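Long-range contacts in putative oxidoreductase yhhX (Escherichia coli K-12, PDB 3F4L), which probably acts as an NADP-dependent oxidoreductase of the Gfo/Idh/MocA family, perhaps oxidising scyllo-inositol: residues G89-V94 with K115-T120; R126-F131 with G249-E254. All blocks are in the same frame, centred on the assembly; numbering follows the deposited sequence.

Contact 1. Residues G89-V94 with K115-T120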
loop_
_atom_site.group_PDB
_atom_site.type_symbol
_atom_site.label_atom_id
_atom_site.label_comp_id
_atom_site.label_asym_id
_atom_site.label_seq_id
_atom_site.Cartn_x
_atom_site.Cartn_y
_atom_site.Cartn_z
ATOM N N GLY A 89 -7.296 2.699 -45.142
ATOM C CA GLY A 89 -8.527 1.971 -44.905
ATOM C C GLY A 89 -8.409 0.711 -44.073
ATOM O O GLY A 89 -9.281 -0.145 -44.127
ATOM N N LYS A 90 -7.349 0.609 -43.282
ATOM C CA LYS A 90 -7.134 -0.580 -42.471
ATOM C C LYS A 90 -7.454 -0.369 -40.995
ATOM O O LYS A 90 -7.295 0.734 -40.463
ATOM C CB LYS A 90 -5.670 -1.023 -42.569
ATOM C CG LYS A 90 -5.104 -1.131 -43.973
ATOM C CD LYS A 90 -5.906 -2.094 -44.815
ATOM C CE LYS A 90 -5.390 -2.139 -46.236
ATOM N NZ LYS A 90 -6.271 -3.000 -47.076
ATOM N N ASN A 91 -7.904 -1.438 -40.345
ATOM C CA ASN A 91 -8.167 -1.401 -38.912
ATOM C C ASN A 91 -6.771 -1.477 -38.310
ATOM O O ASN A 91 -5.881 -2.087 -38.905
ATOM C CB ASN A 91 -8.998 -2.606 -38.491
ATOM C CG ASN A 91 -10.407 -2.532 -39.013
ATOM O OD1 ASN A 91 -11.196 -1.692 -38.576
ATOM N ND2 ASN A 91 -10.731 -3.394 -39.971
ATOM N N VAL A 92 -6.571 -0.872 -37.144
ATOM C CA VAL A 92 -5.246 -0.854 -36.538
ATOM C C VAL A 92 -5.168 -1.256 -35.061
ATOM O O VAL A 92 -5.961 -0.792 -34.229
ATOM C CB VAL A 92 -4.612 0.558 -36.686
ATOM C CG1 VAL A 92 -3.254 0.609 -36.005
ATOM C CG2 VAL A 92 -4.471 0.920 -38.162
ATOM N N LEU A 93 -4.193 -2.113 -34.757
ATOM C CA LEU A 93 -3.923 -2.574 -33.394
ATOM C C LEU A 93 -2.521 -2.041 -33.084
ATOM O O LEU A 93 -1.560 -2.339 -33.800
ATOM C CB LEU A 93 -3.963 -4.105 -33.323
ATOM C CG LEU A 93 -3.646 -4.785 -31.976
ATOM C CD1 LEU A 93 -4.653 -4.366 -30.901
ATOM C CD2 LEU A 93 -3.693 -6.297 -32.159
ATOM N N VAL A 94 -2.397 -1.245 -32.026
ATOM C CA VAL A 94 -1.111 -0.648 -31.690
ATOM C C VAL A 94 -0.516 -1.083 -30.352
ATOM O O VAL A 94 -1.190 -1.056 -29.327
ATOM C CB VAL A 94 -1.211 0.892 -31.672
ATOM C CG1 VAL A 94 0.185 1.498 -31.639
ATOM C CG2 VAL A 94 -1.986 1.390 -32.885
ATOM N N LYS A 115 -13.861 6.975 -40.731
ATOM C CA LYS A 115 -13.713 5.950 -41.757
ATOM C C LYS A 115 -14.453 4.674 -41.406
ATOM O O LYS A 115 -14.522 3.750 -42.211
ATOM C CB LYS A 115 -12.234 5.634 -41.986
ATOM C CG LYS A 115 -11.529 6.640 -42.860
ATOM C CD LYS A 115 -10.053 6.318 -42.988
ATOM C CE LYS A 115 -9.452 7.039 -44.182
ATOM N NZ LYS A 115 -9.710 8.504 -44.129
ATOM N N GLY A 116 -15.016 4.622 -40.207
ATOM C CA GLY A 116 -15.725 3.423 -39.798
ATOM C C GLY A 116 -14.740 2.311 -39.480
ATOM O O GLY A 116 -15.066 1.127 -39.558
ATOM N N LEU A 117 -13.523 2.698 -39.120
ATOM C CA LEU A 117 -12.494 1.725 -38.785
ATOM C C LEU A 117 -12.249 1.660 -37.286
ATOM O O LEU A 117 -12.682 2.531 -36.533
ATOM C CB LEU A 117 -11.186 2.080 -39.485
ATOM C CG LEU A 117 -11.205 1.990 -41.012
ATOM C CD1 LEU A 117 -9.911 2.539 -41.572
ATOM C CD2 LEU A 117 -11.415 0.544 -41.440
ATOM N N THR A 118 -11.533 0.621 -36.871
ATOM C CA THR A 118 -11.188 0.422 -35.477
ATOM C C THR A 118 -9.694 0.625 -35.223
ATOM O O THR A 118 -8.863 0.028 -35.895
ATOM C CB THR A 118 -11.524 -1.012 -35.017
ATOM O OG1 THR A 118 -12.938 -1.229 -35.093
ATOM C CG2 THR A 118 -11.041 -1.237 -33.582
ATOM N N VAL A 119 -9.357 1.480 -34.269
ATOM C CA VAL A 119 -7.959 1.674 -33.887
ATOM C C VAL A 119 -7.952 1.449 -32.375
ATOM O O VAL A 119 -8.741 2.046 -31.648
ATOM C CB VAL A 119 -7.425 3.082 -34.230
ATOM C CG1 VAL A 119 -8.104 4.154 -33.371
ATOM C CG2 VAL A 119 -5.930 3.118 -34.030
ATOM N N THR A 120 -7.073 0.580 -31.898
ATOM C CA THR A 120 -7.039 0.260 -30.475
ATOM C C THR A 120 -5.670 -0.192 -30.001
ATOM O O THR A 120 -4.860 -0.670 -30.789
ATOM C CB THR A 120 -8.050 -0.879 -30.167
ATOM O OG1 THR A 120 -7.991 -1.224 -28.779
ATOM C CG2 THR A 120 -7.720 -2.127 -30.990
#
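Val92 bonds through its N to Thr118 O at 2.8 Å and through its O to Thr120 N, in a parallel ladder between the last two strands of the Rossmann sheet; Thr120 O takes Val94 N in turn. Just before this register begins, a side chain replaces a main-chain acceptor: Asn91 OD1 receives Thr118 N at 2.9 Å, with the donor in the plane of the amide carbonyl and an N-H...O angle of 158°. The Asn91 CG lies beside its own backbone N (chi1 -70°), which swings the amide across to Thr118, while ND2 is bound by Lys67 O. Lys90 O has a different neighbour, Leu117 CD1 at 3.4 Å, and this buried carbonyl finds no hydrogen-bonding partner. Thr120 OG1 bonds to Asn315 ND2, and Thr120 CG2 lies alongside Leu93 CD1 at 3.8 Å. Val92 and Val119 pack side by side on the other face. Strand 91-94 is bonded along its second edge to strand 66-71, and helix 102-115 makes the beta-alpha-beta crossover to strand 119-121. Helix 78-87 lies against Val92, Val94 and Leu117, whereas helix 300-311 meets Asn91, Leu93 and Thr118.

Contact 2. Residues R126-F131 with G249-E254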
loop_
_atom_site.group_PDB
_atom_site.type_symbol
_atom_site.label_atom_id
_atom_site.label_comp_id
_atom_site.label_asym_id
_atom_site.label_seq_id
_atom_site.Cartn_x
_atom_site.Cartn_y
_atom_site.Cartn_z
ATOM N N ARG A 126 -5.252 -7.942 -20.027
ATOM C CA ARG A 126 -6.632 -7.983 -19.587
ATOM C C ARG A 126 -6.997 -9.453 -19.571
ATOM O O ARG A 126 -8.045 -9.846 -19.071
ATOM C CB ARG A 126 -7.537 -7.230 -20.560
ATOM C CG ARG A 126 -7.415 -5.727 -20.412
ATOM C CD ARG A 126 -8.521 -4.993 -21.144
ATOM N NE ARG A 126 -8.403 -3.553 -20.945
ATOM C CZ ARG A 126 -9.380 -2.689 -21.197
ATOM N NH1 ARG A 126 -10.541 -3.128 -21.658
ATOM N NH2 ARG A 126 -9.202 -1.396 -20.974
ATOM N N PHE A 127 -6.110 -10.265 -20.129
ATOM C CA PHE A 127 -6.333 -11.695 -20.166
ATOM C C PHE A 127 -5.270 -12.462 -19.382
ATOM O O PHE A 127 -4.992 -13.614 -19.684
ATOM C CB PHE A 127 -6.413 -12.175 -21.623
ATOM C CG PHE A 127 -7.510 -11.513 -22.401
ATOM C CD1 PHE A 127 -8.843 -11.700 -22.039
ATOM C CD2 PHE A 127 -7.218 -10.641 -23.441
ATOM C CE1 PHE A 127 -9.869 -11.024 -22.697
ATOM C CE2 PHE A 127 -8.241 -9.954 -24.111
ATOM C CZ PHE A 127 -9.567 -10.147 -23.735
ATOM N N ASP A 128 -4.672 -11.803 -18.387
ATOM C CA ASP A 128 -3.694 -12.445 -17.504
ATOM C C ASP A 128 -4.535 -13.274 -16.536
ATOM O O ASP A 128 -5.572 -12.802 -16.056
ATOM C CB ASP A 128 -2.896 -11.410 -16.704
ATOM C CG ASP A 128 -1.545 -11.106 -17.323
ATOM O OD1 ASP A 128 -1.090 -11.880 -18.206
ATOM O OD2 ASP A 128 -0.922 -10.103 -16.909
ATOM N N SER A 129 -4.100 -14.500 -16.244
ATOM C CA SER A 129 -4.852 -15.374 -15.346
ATOM C C SER A 129 -5.048 -14.790 -13.949
ATOM O O SER A 129 -6.117 -14.928 -13.372
ATOM C CB SER A 129 -4.177 -16.747 -15.228
ATOM O OG SER A 129 -2.870 -16.615 -14.733
ATOM N N CYS A 130 -4.012 -14.161 -13.406
ATOM C CA CYS A 130 -4.091 -13.551 -12.079
ATOM C C CYS A 130 -5.199 -12.491 -12.050
ATOM O O CYS A 130 -6.071 -12.491 -11.173
ATOM C CB CYS A 130 -2.741 -12.922 -11.717
ATOM S SG CYS A 130 -1.917 -12.038 -13.081
ATOM N N PHE A 131 -5.153 -11.588 -13.023
ATOM C CA PHE A 131 -6.146 -10.536 -13.140
ATOM C C PHE A 131 -7.557 -11.106 -13.313
ATOM O O PHE A 131 -8.497 -10.694 -12.616
ATOM C CB PHE A 131 -5.804 -9.633 -14.329
ATOM C CG PHE A 131 -6.868 -8.636 -14.644
ATOM C CD1 PHE A 131 -7.172 -7.619 -13.747
ATOM C CD2 PHE A 131 -7.602 -8.736 -15.822
ATOM C CE1 PHE A 131 -8.202 -6.713 -14.025
ATOM C CE2 PHE A 131 -8.637 -7.834 -16.106
ATOM C CZ PHE A 131 -8.933 -6.828 -15.207
ATOM N N GLY A 249 1.328 -14.776 -7.150
ATOM C CA GLY A 249 1.674 -15.331 -8.445
ATOM C C GLY A 249 1.060 -14.607 -9.619
ATOM O O GLY A 249 -0.101 -14.196 -9.583
ATOM N N ILE A 250 1.847 -14.461 -10.674
ATOM C CA ILE A 250 1.394 -13.772 -11.873
ATOM C C ILE A 250 1.133 -14.776 -12.990
ATOM O O ILE A 250 1.590 -15.924 -12.932
ATOM C CB ILE A 250 2.455 -12.737 -12.337
ATOM C CG1 ILE A 250 1.923 -11.908 -13.513
ATOM C CG2 ILE A 250 3.748 -13.451 -12.739
ATOM C CD1 ILE A 250 2.792 -10.688 -13.810
ATOM N N ASP A 251 0.375 -14.338 -13.991
ATOM C CA ASP A 251 0.057 -15.159 -15.153
ATOM C C ASP A 251 1.363 -15.780 -15.652
ATOM O O ASP A 251 2.381 -15.101 -15.705
ATOM C CB ASP A 251 -0.539 -14.272 -16.234
ATOM C CG ASP A 251 -0.830 -15.024 -17.497
ATOM O OD1 ASP A 251 -1.974 -15.478 -17.663
ATOM O OD2 ASP A 251 0.100 -15.159 -18.321
ATOM N N GLN A 252 1.323 -17.054 -16.034
ATOM C CA GLN A 252 2.514 -17.771 -16.474
ATOM C C GLN A 252 2.817 -17.860 -17.979
ATOM O O GLN A 252 3.787 -18.511 -18.369
ATOM C CB GLN A 252 2.482 -19.190 -15.887
ATOM C CG GLN A 252 2.609 -19.226 -14.367
ATOM C CD GLN A 252 3.968 -18.729 -13.903
ATOM O OE1 GLN A 252 5.003 -19.314 -14.241
ATOM N NE2 GLN A 252 3.978 -17.642 -13.139
ATOM N N GLN A 253 2.006 -17.223 -18.818
ATOM C CA GLN A 253 2.235 -17.253 -20.262
ATOM C C GLN A 253 3.622 -16.735 -20.635
ATOM O O GLN A 253 4.297 -17.327 -21.470
ATOM C CB GLN A 253 1.182 -16.415 -20.999
ATOM C CG GLN A 253 -0.224 -16.918 -20.845
ATOM C CD GLN A 253 -1.234 -16.015 -21.505
ATOM O OE1 GLN A 253 -1.373 -15.994 -22.738
ATOM N NE2 GLN A 253 -1.948 -15.252 -20.688
ATOM N N GLU A 254 4.051 -15.634 -20.026
ATOM C CA GLU A 254 5.361 -15.082 -20.354
ATOM C C GLU A 254 6.468 -16.048 -19.956
ATOM O O GLU A 254 7.457 -16.212 -20.682
ATOM C CB GLU A 254 5.583 -13.740 -19.658
ATOM C CG GLU A 254 6.856 -13.026 -20.107
ATOM C CD GLU A 254 7.168 -11.781 -19.283
ATOM O OE1 GLU A 254 6.239 -10.985 -19.026
ATOM O OE2 GLU A 254 8.344 -11.596 -18.901
HETATM O O HOH W 1 -0.916 -18.380 -15.218
#
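Asp251 reaches across to Ser129, where two helix starts meet: it caps helix 253-258 through its own carboxylate and also binds a backbone N-H in the first turn of helix 129-140. Its CB lies 3.1 Å from Asp128 OD1. Asp251 CG, anti to the backbone N (chi1 177°), is 3.2 Å from the same Asp128 OD1 and carries the carboxylate toward the start of that neighbouring helix. OD1 accepts Ser129 N at 2.7 Å on its anti side, in a nearly straight bond, and Gln253 NE2 at 3.0 Å on its syn side but tilted 30° out of the plane. OD2 takes the capping bond from Gln253 N at 2.9 Å, the donor standing 46° out of the carboxylate plane, and Gln253 NE2 leans weakly on it as well. These donors fix the carboxylate's rotation, although Asp128 OD1 lies only 3.5 Å from Asp251 OD2. That closeness of like charges is probably eased by the donors around Asp251, by the salt bridge of Asp128 OD2 to Arg125 and by the hydrogen bond of Asp128 OD1 to Tyr298 OH. An alanine in place of Asp251 would probably leave Ser129 N without its acceptor, deprive helix 253-258 of its cap and leave Gln253 NE2 without its mate. On the backbone side of Asp251, Cys130 SG touches Ile250 CG1 at 3.9 Å and accepts a weak bond from Asp251 N. A water completes the join, lying 2.7 Å from Ser129 OG and accepting from Gln252 N.

Overall arrangement
The contacts follow one another along the chain: helix 129-140 is the next element after strand 119-121, across a short loop, so the chain runs from the edge of the parallel sheet into the contact with 249-254. The two centres are 27 Å apart, with the middle of the chain between them, and the nearest atoms remain about 8 Å from each other. Contact 1 joins neighbouring strands within the nucleotide-binding Rossmann fold, whereas contact 2 ties the segment after that fold's last strand to a loop beyond strand 243-247 of the mixed sheet. Helix 300-311 is common to both surroundings, meeting Leu93 in contact 1 and Phe127 in contact 2. Neither contact includes a bound cofactor or substrate.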